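Local coordinates for hypothetical protein TT1380 (Thermus thermophilus, PDB 1IUJ) that is of unknown function but belongs to the antibiotic biosynthesis monooxygenase family, so is possibly a monooxygenase, and binds zinc in the crystal, at residues 23-28 with 73-78; 17-22 with 48-53; 1-6 with 95-100. One frame throughout, in Å; residues are numbered along the deposited sequence.

Contact 1. Residues 23-28 with 73-78. With ZN (zinc ion), chain I.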
# COMPACT_ATOMS: atom_id res chain seq x y z
N ARG B 23 15.10 -8.96 0.65
CA ARG B 23 15.94 -8.27 -0.31
C ARG B 23 16.20 -9.21 -1.50
O ARG B 23 16.20 -8.79 -2.67
CB ARG B 23 17.23 -7.85 0.37
CG ARG B 23 18.22 -7.09 -0.50
CD ARG B 23 19.34 -6.49 0.30
NE ARG B 23 19.26 -5.03 0.40
CZ ARG B 23 18.66 -4.34 1.39
NH1 ARG B 23 18.67 -3.01 1.35
NH2 ARG B 23 18.06 -4.96 2.41
N GLN B 24 16.38 -10.49 -1.18
CA GLN B 24 16.58 -11.51 -2.22
C GLN B 24 15.36 -11.74 -3.12
O GLN B 24 15.51 -11.92 -4.32
CB GLN B 24 17.08 -12.81 -1.60
CG GLN B 24 18.60 -12.88 -1.60
CD GLN B 24 19.15 -13.25 -0.25
OE1 GLN B 24 19.57 -14.39 -0.04
NE2 GLN B 24 19.17 -12.29 0.67
N ARG B 25 14.16 -11.70 -2.55
CA ARG B 25 12.94 -11.88 -3.32
C ARG B 25 12.72 -10.75 -4.31
O ARG B 25 12.28 -10.99 -5.44
CB ARG B 25 11.73 -11.99 -2.40
CG ARG B 25 11.58 -13.32 -1.74
CD ARG B 25 10.34 -13.41 -0.87
NE ARG B 25 9.09 -13.00 -1.53
CZ ARG B 25 7.91 -13.53 -1.24
NH1 ARG B 25 7.89 -14.50 -0.34
NH2 ARG B 25 6.77 -13.13 -1.85
N ALA B 26 13.07 -9.53 -3.91
CA ALA B 26 12.92 -8.40 -4.82
C ALA B 26 13.89 -8.61 -5.99
O ALA B 26 13.58 -8.23 -7.09
CB ALA B 26 13.19 -7.08 -4.10
N ARG B 27 15.05 -9.22 -5.74
CA ARG B 27 16.01 -9.50 -6.81
C ARG B 27 15.43 -10.44 -7.89
O ARG B 27 15.63 -10.22 -9.08
CB ARG B 27 17.33 -10.06 -6.25
CG ARG B 27 18.24 -8.96 -5.68
CD ARG B 27 19.34 -9.46 -4.76
NE ARG B 27 20.61 -9.72 -5.45
CZ ARG B 27 21.20 -10.91 -5.53
NH1 ARG B 27 22.36 -11.02 -6.17
NH2 ARG B 27 20.64 -11.99 -4.98
N LEU B 28 14.70 -11.46 -7.46
CA LEU B 28 14.18 -12.47 -8.39
C LEU B 28 12.99 -11.98 -9.23
O LEU B 28 12.74 -12.53 -10.31
CB LEU B 28 13.80 -13.75 -7.63
CG LEU B 28 14.95 -14.65 -7.17
CD1 LEU B 28 14.53 -15.53 -6.04
CD2 LEU B 28 15.46 -15.49 -8.35
N GLU B 73 11.58 -19.86 -5.97
CA GLU B 73 12.87 -19.65 -5.32
C GLU B 73 12.81 -18.52 -4.28
O GLU B 73 13.45 -18.60 -3.22
CB GLU B 73 13.97 -19.35 -6.36
CG GLU B 73 15.34 -19.16 -5.68
CD GLU B 73 16.55 -19.37 -6.59
OE1 GLU B 73 16.46 -19.21 -7.82
OE2 GLU B 73 17.62 -19.68 -6.03
N GLY B 74 12.08 -17.46 -4.63
CA GLY B 74 11.92 -16.31 -3.76
C GLY B 74 11.32 -16.77 -2.44
O GLY B 74 11.73 -16.34 -1.37
N HIS B 75 10.38 -17.70 -2.51
CA HIS B 75 9.80 -18.26 -1.29
C HIS B 75 10.75 -19.14 -0.44
O HIS B 75 10.44 -19.46 0.71
CB HIS B 75 8.45 -18.89 -1.58
CG HIS B 75 7.38 -17.87 -1.74
ND1 HIS B 75 7.35 -16.99 -2.80
CD2 HIS B 75 6.34 -17.54 -0.94
CE1 HIS B 75 6.34 -16.16 -2.65
NE2 HIS B 75 5.68 -16.49 -1.55
N ALA B 76 11.92 -19.49 -0.97
CA ALA B 76 12.95 -20.07 -0.10
C ALA B 76 13.42 -19.10 1.01
O ALA B 76 14.30 -19.46 1.80
CB ALA B 76 14.14 -20.62 -0.90
N ARG B 77 12.80 -17.91 1.08
CA ARG B 77 13.02 -16.89 2.14
C ARG B 77 12.54 -17.31 3.54
O ARG B 77 13.29 -17.92 4.29
CB ARG B 77 12.39 -15.54 1.77
CG ARG B 77 11.03 -15.59 1.06
CD ARG B 77 9.81 -15.83 1.93
NE ARG B 77 9.37 -17.23 1.83
CZ ARG B 77 8.21 -17.71 2.28
NH1 ARG B 77 7.93 -19.01 2.12
NH2 ARG B 77 7.34 -16.93 2.90
N SER B 78 11.29 -16.95 3.88
CA SER B 78 10.65 -17.34 5.14
C SER B 78 10.42 -18.85 5.22
O SER B 78 9.77 -19.36 6.14
CB SER B 78 9.34 -16.55 5.37
OG SER B 78 8.27 -17.39 5.82
ZN ZN I . 3.94 -15.75 -0.83
O HOH W 1 4.72 -14.83 1.21
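His75 O is gripped by two donors of one side chain: Arg77 folds back on the type I turn Gly74-Arg77 and holds it side-on. Arg77 NE lies 2.7 Å from His75 O, standing above the carbonyl plane, whereas Arg77 NH1 sits in that plane on a lone pair of the same His75 O, 2.9 Å away. The oxygen lies in the guanidinium plane, so the pair of bonds fixes the rotation of Arg77. From helix 15-29, Arg25 reaches along the same turn, its chain bent about the CG-CD bond (chi3 51°), and places NH1 over the centre of the imidazole, 3.1 Å above the His75 ring plane. The two planes are 44° apart, so the guanidinium tilts over the ring rather than lying flat on it. Farther along the helix, Leu28 CD1 packs 3.4 Å from Gly74 N and also against Glu73 CG. His75 ND1 is hydrogen-bonded to Phe71 O, and its ring stacks on Phe71. That bond and the stacking probably help hold the ring with NE2 facing the zinc ion, with His75 NE2 2.0 Å from ZN and water 1 at 2.4 Å from the same ZN. Arg25 NH1 and Arg77 NE, like charges, come within 3.8 Å. Two guanidiniums and a metal so close together would be expected to disfavour a second proton on His75, consistent with a neutral imidazole as zinc ligand.

Contact 2. Residues 17-22 with 48-53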
# COMPACT_ATOMS: atom_id res chain seq x y z
N GLN B 17 16.19 -10.10 9.84
CA GLN B 17 16.32 -11.30 9.05
C GLN B 17 15.26 -11.34 7.95
O GLN B 17 15.57 -11.74 6.82
CB GLN B 17 16.24 -12.56 9.93
CG GLN B 17 16.71 -13.80 9.20
CD GLN B 17 16.22 -15.08 9.82
OE1 GLN B 17 15.88 -15.11 11.00
NE2 GLN B 17 16.15 -16.14 9.03
N PHE B 18 14.04 -10.91 8.28
CA PHE B 18 12.96 -10.82 7.31
C PHE B 18 13.38 -9.88 6.18
O PHE B 18 13.24 -10.21 5.01
CB PHE B 18 11.66 -10.31 7.97
CG PHE B 18 10.58 -10.00 6.99
CD1 PHE B 18 9.76 -11.00 6.54
CD2 PHE B 18 10.42 -8.70 6.48
CE1 PHE B 18 8.76 -10.74 5.62
CE2 PHE B 18 9.43 -8.42 5.55
CZ PHE B 18 8.59 -9.45 5.12
N GLU B 19 13.90 -8.70 6.53
CA GLU B 19 14.31 -7.74 5.51
C GLU B 19 15.43 -8.28 4.61
O GLU B 19 15.41 -8.08 3.39
CB GLU B 19 14.72 -6.41 6.16
CG GLU B 19 13.53 -5.60 6.68
CD GLU B 19 13.92 -4.23 7.20
OE1 GLU B 19 14.95 -3.67 6.75
OE2 GLU B 19 13.17 -3.70 8.05
N GLU B 20 16.38 -8.98 5.23
CA GLU B 20 17.56 -9.54 4.56
C GLU B 20 17.08 -10.62 3.61
O GLU B 20 17.47 -10.65 2.44
CB GLU B 20 18.52 -10.16 5.59
CG GLU B 20 20.02 -9.87 5.38
CD GLU B 20 20.87 -10.15 6.63
OE1 GLU B 20 22.11 -10.36 6.49
OE2 GLU B 20 20.33 -10.18 7.76
N ALA B 21 16.18 -11.46 4.10
CA ALA B 21 15.56 -12.50 3.29
C ALA B 21 14.74 -11.90 2.14
O ALA B 21 14.83 -12.37 1.00
CB ALA B 21 14.71 -13.44 4.16
N PHE B 22 13.95 -10.86 2.40
CA PHE B 22 13.16 -10.25 1.34
C PHE B 22 13.90 -9.39 0.30
O PHE B 22 13.37 -9.11 -0.79
CB PHE B 22 11.94 -9.50 1.85
CG PHE B 22 10.89 -9.41 0.82
CD1 PHE B 22 9.73 -10.18 0.90
CD2 PHE B 22 11.10 -8.63 -0.33
CE1 PHE B 22 8.79 -10.11 -0.11
CE2 PHE B 22 10.17 -8.56 -1.37
CZ PHE B 22 9.01 -9.31 -1.25
N ASP B 48 2.24 -4.12 14.37
CA ASP B 48 1.51 -4.18 13.10
C ASP B 48 2.36 -4.88 12.05
O ASP B 48 3.59 -4.98 12.20
CB ASP B 48 1.16 -2.77 12.62
CG ASP B 48 0.20 -2.08 13.54
OD1 ASP B 48 -0.73 -2.75 14.05
OD2 ASP B 48 0.32 -0.86 13.81
N PRO B 49 1.72 -5.40 11.00
CA PRO B 49 2.47 -6.16 9.99
C PRO B 49 3.31 -5.31 9.03
O PRO B 49 2.96 -4.19 8.69
CB PRO B 49 1.35 -6.87 9.23
CG PRO B 49 0.20 -5.85 9.30
CD PRO B 49 0.28 -5.38 10.71
N TYR B 50 4.43 -5.89 8.58
CA TYR B 50 5.11 -5.39 7.37
C TYR B 50 4.14 -5.50 6.20
O TYR B 50 3.25 -6.37 6.21
CB TYR B 50 6.36 -6.26 7.07
CG TYR B 50 7.64 -5.79 7.74
CD1 TYR B 50 7.86 -5.97 9.10
CD2 TYR B 50 8.64 -5.16 6.99
CE1 TYR B 50 9.07 -5.54 9.70
CE2 TYR B 50 9.84 -4.73 7.57
CZ TYR B 50 10.02 -4.92 8.92
OH TYR B 50 11.21 -4.46 9.50
N VAL B 51 4.31 -4.63 5.21
CA VAL B 51 3.63 -4.78 3.91
C VAL B 51 4.62 -4.88 2.77
O VAL B 51 5.45 -4.02 2.59
CB VAL B 51 2.56 -3.66 3.66
CG1 VAL B 51 1.99 -3.76 2.25
CG2 VAL B 51 1.44 -3.80 4.65
N VAL B 52 4.50 -5.94 1.98
CA VAL B 52 5.27 -6.03 0.75
C VAL B 52 4.29 -5.60 -0.34
O VAL B 52 3.27 -6.28 -0.60
CB VAL B 52 5.78 -7.43 0.47
CG1 VAL B 52 6.43 -7.47 -0.92
CG2 VAL B 52 6.71 -7.94 1.59
N MET B 53 4.62 -4.50 -0.99
CA MET B 53 3.72 -3.91 -1.97
C MET B 53 4.34 -4.06 -3.34
O MET B 53 5.48 -3.64 -3.56
CB MET B 53 3.51 -2.43 -1.70
CG MET B 53 2.55 -1.82 -2.69
SD MET B 53 2.19 -0.16 -2.22
CE MET B 53 3.78 0.60 -2.30
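The Tyr50 ring has Phe18 over one face and a carboxylate oxygen of Glu19 at its edge. Phe18 CD2 stands 4.0 Å above the Tyr50 ring plane, displaced toward the rim. The two side chains meet tip to tip and their rings are inclined at 54°, an oblique pairing whose nearest atoms are Phe18 CE2 and Tyr50 CD2, 3.7 Å apart. At the edge of the Phe18 ring, near its plane, lies Val52 CG2, 4.3 Å from Phe18 CZ. One helical turn later the Phe22 ring points at the two branches of the same valine, with Phe22 CE1 3.5 Å from Val52 CG2. Both phenylalanines have CG anti to the backbone N, which sends their rings from the helix to the sheet, and Val52 and Tyr50, two apart on their strand, point back at them.

The one polar bond closes this apolar layer at its border: Tyr50 OH donates to Glu19 OE2 at 2.6 Å, meeting the anti lone pair of that oxygen, the one turned away from OE1. Glu19 leaves the helix with CG beside the backbone N (chi1 -73°) and then runs extended, crossing the tyrosine at about a right angle; the short bond would stabilise the ionised carboxylate. Around the layer, Phe18 also rests on Ile8 of strand 2-8, and Phe22 on Asn38 and Val40 of strand 35-43. The other side of the strand serves the dimer, where Val51 packs on Phe95 of the second subunit. Helix 17-22 and strand 50-53 run almost parallel, 10° between directions and 11.7 Å between axes at closest approach. A helix laid so on a four-stranded antiparallel sheet is characteristic of the ferredoxin-like fold of the dimeric alpha-beta barrel proteins.

Contact 3. Residues 1-6 with 95-100; sequences MFVTMN and FEVVLD
Val3, Val97 and Phe95 form the apolar centre of this antiparallel strand pair, which joins strand 2-8 to strand 91-100, the outermost on that side within this chain, in the sheet of the dimeric alpha-beta barrel fold. Val3 CG2 touches Val97 CG2 at 3.7 Å. Next to them Met1, lying alongside Val97, curls at chi3 and brings CE to 3.5 Å from Val97 CG2, a tight approach. Beyond, the Met5 and Phe95 side chains cross at about a right angle, with Met5 SD 4.0 Å from Phe95 CE1, oblique to the ring: a Met-aromatic contact. Leu41 of the second subunit packs on Met5, Phe95 and Val97, and residues of strand 95-100 pair with a strand of that subunit, so the sheet continues across the interface.

Val3 and Phe95 are a hydrogen-bonded pair: Val3 N reaches Phe95 O at 2.9 Å, and Phe95 N reaches Val3 O at 2.7 Å. The neighbouring pair Phe2 and Glu96 is non-hydrogen-bonded and carries its side chains on the other face. There the bent Glu96 sets OE2 at the edge of the Phe2 ring, 3.5 Å from Phe2 CD1. Outermost, Val97 N points nearly along the C=O axis of Met1, 2.9 Å from Met1 O, with an N-H...O angle of 171°.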
# COMPACT_ATOMS: atom_id res chain seq x y z
N MET B 1 -3.01 -0.67 -13.94
CA MET B 1 -1.95 -1.14 -12.99
C MET B 1 -2.57 -1.91 -11.83
O MET B 1 -3.61 -1.51 -11.29
CB MET B 1 -1.09 0.04 -12.50
CG MET B 1 0.23 -0.39 -11.93
SD MET B 1 1.39 0.93 -11.48
CE MET B 1 0.57 1.56 -10.14
N PHE B 2 -1.96 -3.03 -11.48
CA PHE B 2 -2.51 -3.97 -10.51
C PHE B 2 -1.53 -4.01 -9.33
O PHE B 2 -0.32 -4.00 -9.54
CB PHE B 2 -2.66 -5.34 -11.18
CG PHE B 2 -3.03 -6.47 -10.24
CD1 PHE B 2 -4.36 -6.72 -9.92
CD2 PHE B 2 -2.05 -7.32 -9.76
CE1 PHE B 2 -4.72 -7.78 -9.07
CE2 PHE B 2 -2.38 -8.43 -8.90
CZ PHE B 2 -3.73 -8.65 -8.56
N VAL B 3 -2.04 -3.97 -8.11
CA VAL B 3 -1.16 -3.91 -6.94
C VAL B 3 -1.52 -5.02 -5.97
O VAL B 3 -2.72 -5.24 -5.67
CB VAL B 3 -1.31 -2.54 -6.21
CG1 VAL B 3 -0.53 -2.50 -4.92
CG2 VAL B 3 -0.91 -1.40 -7.12
N THR B 4 -0.49 -5.67 -5.44
CA THR B 4 -0.67 -6.59 -4.31
C THR B 4 -0.04 -6.02 -3.06
O THR B 4 0.98 -5.32 -3.13
CB THR B 4 -0.08 -7.99 -4.56
OG1 THR B 4 1.33 -7.88 -4.84
CG2 THR B 4 -0.67 -8.64 -5.78
N MET B 5 -0.69 -6.27 -1.93
CA MET B 5 -0.12 -5.95 -0.63
C MET B 5 -0.14 -7.21 0.21
O MET B 5 -1.20 -7.73 0.53
CB MET B 5 -0.89 -4.82 0.05
CG MET B 5 -0.82 -3.54 -0.70
SD MET B 5 -1.49 -2.21 0.30
CE MET B 5 -1.45 -1.00 -0.91
N ASN B 6 1.05 -7.71 0.55
CA ASN B 6 1.15 -8.93 1.34
C ASN B 6 1.48 -8.48 2.73
O ASN B 6 2.58 -7.94 2.97
CB ASN B 6 2.25 -9.79 0.77
CG ASN B 6 2.14 -11.27 1.19
OD1 ASN B 6 3.01 -12.08 0.83
ND2 ASN B 6 1.10 -11.62 1.92
N PHE B 95 -5.46 -5.09 -5.65
CA PHE B 95 -6.16 -3.84 -6.04
C PHE B 95 -5.91 -3.49 -7.49
O PHE B 95 -4.89 -3.88 -8.10
CB PHE B 95 -5.67 -2.61 -5.23
CG PHE B 95 -5.67 -2.80 -3.72
CD1 PHE B 95 -4.61 -3.44 -3.08
CD2 PHE B 95 -6.72 -2.30 -2.95
CE1 PHE B 95 -4.61 -3.62 -1.71
CE2 PHE B 95 -6.71 -2.46 -1.55
CZ PHE B 95 -5.66 -3.13 -0.94
N GLU B 96 -6.82 -2.68 -8.03
CA GLU B 96 -6.62 -1.99 -9.30
C GLU B 96 -6.42 -0.54 -8.97
O GLU B 96 -7.16 0.02 -8.14
CB GLU B 96 -7.85 -2.17 -10.19
CG GLU B 96 -7.92 -3.57 -10.79
CD GLU B 96 -6.86 -3.84 -11.85
OE1 GLU B 96 -6.36 -2.90 -12.51
OE2 GLU B 96 -6.54 -5.05 -12.01
N VAL B 97 -5.44 0.07 -9.62
CA VAL B 97 -5.18 1.50 -9.39
C VAL B 97 -6.26 2.32 -10.09
O VAL B 97 -6.48 2.14 -11.31
CB VAL B 97 -3.77 1.90 -9.89
CG1 VAL B 97 -3.57 3.42 -9.79
CG2 VAL B 97 -2.72 1.19 -9.12
N VAL B 98 -6.93 3.21 -9.36
CA VAL B 98 -8.01 4.03 -9.94
C VAL B 98 -7.58 5.49 -10.15
O VAL B 98 -8.15 6.20 -10.98
CB VAL B 98 -9.38 3.90 -9.21
CG1 VAL B 98 -9.93 2.52 -9.42
CG2 VAL B 98 -9.26 4.16 -7.76
N LEU B 99 -6.57 5.91 -9.40
CA LEU B 99 -6.03 7.28 -9.52
C LEU B 99 -4.57 7.20 -9.17
O LEU B 99 -4.17 6.51 -8.22
CB LEU B 99 -6.75 8.24 -8.58
CG LEU B 99 -6.80 9.71 -9.01
CD1 LEU B 99 -7.74 9.91 -10.24
CD2 LEU B 99 -7.30 10.59 -7.85
N ASP B 100 -3.75 7.92 -9.93
CA ASP B 100 -2.32 7.97 -9.69
C ASP B 100 -1.88 9.38 -10.03
O ASP B 100 -2.08 9.85 -11.15
CB ASP B 100 -1.65 6.95 -10.61
CG ASP B 100 -0.14 6.85 -10.43
OD1 ASP B 100 0.46 7.64 -9.65
OD2 ASP B 100 0.52 5.97 -11.04

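Contacts 1 and 2 share helix 15-29, with centres 11 Å apart, and join where Arg77 CB packs 3.9 Å from Ala21 CB. Contacts 2 and 3 share the sheet: Asn6 N and Val52 O, 2.9 Å apart, probably form a hydrogen bond between the adjacent strands 2-8 and 50-56, and Val51 CG1 packs on Met5 CB. Contacts 1 and 3 do not touch; their centres are 22 Å apart, on opposite sides of the chain's centre. The zinc ion held in contact 1 lies about 7 Å from the Phe22 side chain of contact 2, while the Phe2 side chain of contact 3 is about 8 Å from that of the zinc-binding residue Glu60. All three contacts also meet the second subunit.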